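Local coordinates for nucleoprotein (Sendai virus, PDB 6M7D), which forms the helical nucleocapsid, coating the viral RNA genome at one protein per six nucleotides and shielding it from nucleases, at residues A[233-238]-A[307-312]. Numbering follows the deposited sequence.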
loop_
_atom_site.group_PDB
_atom_site.type_symbol
_atom_site.label_atom_id
_atom_site.label_comp_id
_atom_site.label_asym_id
_atom_site.label_seq_id
_atom_site.Cartn_x
_atom_site.Cartn_y
_atom_site.Cartn_z
ATOM N N MET A 233 -9.124 3.359 3.186
ATOM C CA MET A 233 -7.864 4.041 2.925
ATOM C C MET A 233 -7.605 4.183 1.429
ATOM O O MET A 233 -7.168 5.240 0.960
ATOM C CB MET A 233 -6.731 3.297 3.621
ATOM C CG MET A 233 -6.887 3.273 5.123
ATOM S SD MET A 233 -5.699 2.227 5.957
ATOM C CE MET A 233 -4.323 3.347 6.102
ATOM N N VAL A 234 -7.861 3.106 0.684
ATOM C CA VAL A 234 -7.674 3.137 -0.796
ATOM C C VAL A 234 -8.649 4.170 -1.367
ATOM O O VAL A 234 -8.242 4.937 -2.257
ATOM C CB VAL A 234 -7.895 1.744 -1.416
ATOM C CG1 VAL A 234 -8.123 1.825 -2.918
ATOM C CG2 VAL A 234 -6.749 0.799 -1.097
ATOM N N GLU A 235 -9.875 4.200 -0.837
ATOM C CA GLU A 235 -10.919 5.157 -1.295
ATOM C C GLU A 235 -10.456 6.590 -1.013
ATOM O O GLU A 235 -10.630 7.446 -1.897
ATOM C CB GLU A 235 -12.237 4.872 -0.574
ATOM C CG GLU A 235 -13.410 5.647 -1.142
ATOM C CD GLU A 235 -13.694 5.370 -2.607
ATOM O OE1 GLU A 235 -12.970 4.547 -3.201
ATOM O OE2 GLU A 235 -14.638 5.976 -3.151
ATOM N N THR A 236 -9.859 6.823 0.159
ATOM C CA THR A 236 -9.370 8.176 0.534
ATOM C C THR A 236 -8.286 8.606 -0.457
ATOM O O THR A 236 -8.321 9.763 -0.911
ATOM C CB THR A 236 -8.754 8.153 1.939
ATOM O OG1 THR A 236 -9.718 7.638 2.858
ATOM C CG2 THR A 236 -8.278 9.514 2.396
ATOM N N LEU A 237 -7.382 7.683 -0.794
ATOM C CA LEU A 237 -6.267 7.946 -1.740
ATOM C C LEU A 237 -6.806 8.250 -3.141
ATOM O O LEU A 237 -6.286 9.182 -3.777
ATOM C CB LEU A 237 -5.362 6.711 -1.781
ATOM C CG LEU A 237 -4.256 6.668 -0.732
ATOM C CD1 LEU A 237 -3.526 5.335 -0.773
ATOM C CD2 LEU A 237 -3.281 7.816 -0.932
ATOM N N VAL A 238 -7.835 7.520 -3.583
ATOM C CA VAL A 238 -8.316 7.686 -4.949
ATOM C C VAL A 238 -9.192 8.927 -5.069
ATOM O O VAL A 238 -9.044 9.720 -6.003
ATOM C CB VAL A 238 -9.059 6.419 -5.402
ATOM C CG1 VAL A 238 -9.788 6.668 -6.698
ATOM C CG2 VAL A 238 -8.085 5.290 -5.566
ATOM N N GLY A 307 -8.469 2.404 -14.032
ATOM C CA GLY A 307 -8.366 3.791 -13.650
ATOM C C GLY A 307 -7.430 4.046 -12.488
ATOM O O GLY A 307 -6.360 3.447 -12.380
ATOM N N PRO A 308 -7.811 4.972 -11.603
ATOM C CA PRO A 308 -6.966 5.279 -10.443
ATOM C C PRO A 308 -6.976 4.210 -9.371
ATOM O O PRO A 308 -6.123 4.259 -8.480
ATOM C CB PRO A 308 -7.560 6.587 -9.913
ATOM C CG PRO A 308 -8.425 7.089 -10.986
ATOM C CD PRO A 308 -8.934 5.909 -11.711
ATOM N N ARG A 309 -7.909 3.268 -9.409
ATOM C CA ARG A 309 -7.925 2.155 -8.474
ATOM C C ARG A 309 -7.142 0.955 -8.971
ATOM O O ARG A 309 -7.081 -0.055 -8.273
ATOM C CB ARG A 309 -9.358 1.727 -8.183
ATOM C CG ARG A 309 -10.118 2.677 -7.313
ATOM C CD ARG A 309 -11.590 2.441 -7.461
ATOM N NE ARG A 309 -12.334 3.667 -7.229
ATOM C CZ ARG A 309 -12.936 3.958 -6.089
ATOM N NH1 ARG A 309 -12.887 3.101 -5.083
ATOM N NH2 ARG A 309 -13.590 5.101 -5.959
ATOM N N ALA A 310 -6.563 1.041 -10.161
ATOM C CA ALA A 310 -5.720 -0.039 -10.656
ATOM C C ALA A 310 -4.515 -0.328 -9.771
ATOM O O ALA A 310 -4.145 -1.507 -9.655
ATOM C CB ALA A 310 -5.275 0.284 -12.080
ATOM N N PRO A 311 -3.849 0.657 -9.155
ATOM C CA PRO A 311 -2.727 0.328 -8.273
ATOM C C PRO A 311 -3.110 -0.438 -7.030
ATOM O O PRO A 311 -2.215 -0.883 -6.309
ATOM C CB PRO A 311 -2.168 1.700 -7.913
ATOM C CG PRO A 311 -2.534 2.536 -9.020
ATOM C CD PRO A 311 -3.870 2.101 -9.435
ATOM N N PHE A 312 -4.394 -0.614 -6.744
ATOM C CA PHE A 312 -4.809 -1.204 -5.480
ATOM C C PHE A 312 -5.633 -2.461 -5.670
ATOM O O PHE A 312 -6.254 -2.929 -4.720
ATOM C CB PHE A 312 -5.580 -0.186 -4.644
ATOM C CG PHE A 312 -4.952 1.158 -4.635
ATOM C CD1 PHE A 312 -3.838 1.403 -3.864
ATOM C CD2 PHE A 312 -5.452 2.170 -5.421
ATOM C CE1 PHE A 312 -3.250 2.624 -3.869
ATOM C CE2 PHE A 312 -4.862 3.390 -5.423
ATOM C CZ PHE A 312 -3.760 3.619 -4.644
#
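The Glu235 side chain leaves helix 227-239 with CG anti to its backbone N (chi1 -171°), then bends at chi2 (60°), so the carboxylate swings round toward a loop its CB points away from. Arg309 reaches back to meet it: CG lies beside its own backbone N, and the chain runs extended from CG to NE. The guanidinium grips the carboxylate end-on, one nitrogen to each oxygen, and both oxygens use their syn lone pairs. NH2 of Arg309 to OE2 of Glu235, at 3.1 Å, is nearly straight and in the guanidinium plane; NH1 to OE1 is more bent and tilted, the two flat groups being turned 41° apart. Val238 crosses the arginine at about a right angle, CG1 over one face of the guanidinium and CG2 3.7 Å from Arg309 CG. CG1 also meets Pro308 CB at 3.9 Å.

Deeper in, the contact is wholly apolar. The Phe312 ring is approached obliquely by Val234 CG1, 3.7 Å from Phe312 CG, by Val238 CG2 near CE2, and by Leu237 CD1 near CE1; Pro311 CB sits over the centre of one face. Leu237 also touches Trp175 of helix 163-181.

The contact's nearest atom is about 10 Å from the bound RNA. Within what is probably the globular Ncore, an i, i+3, i+4 helix face, Val234, Leu237 and Val238, packs against Phe312 and the short 3-10 segment 308-311 that precedes it, in the loop after helix 290-305.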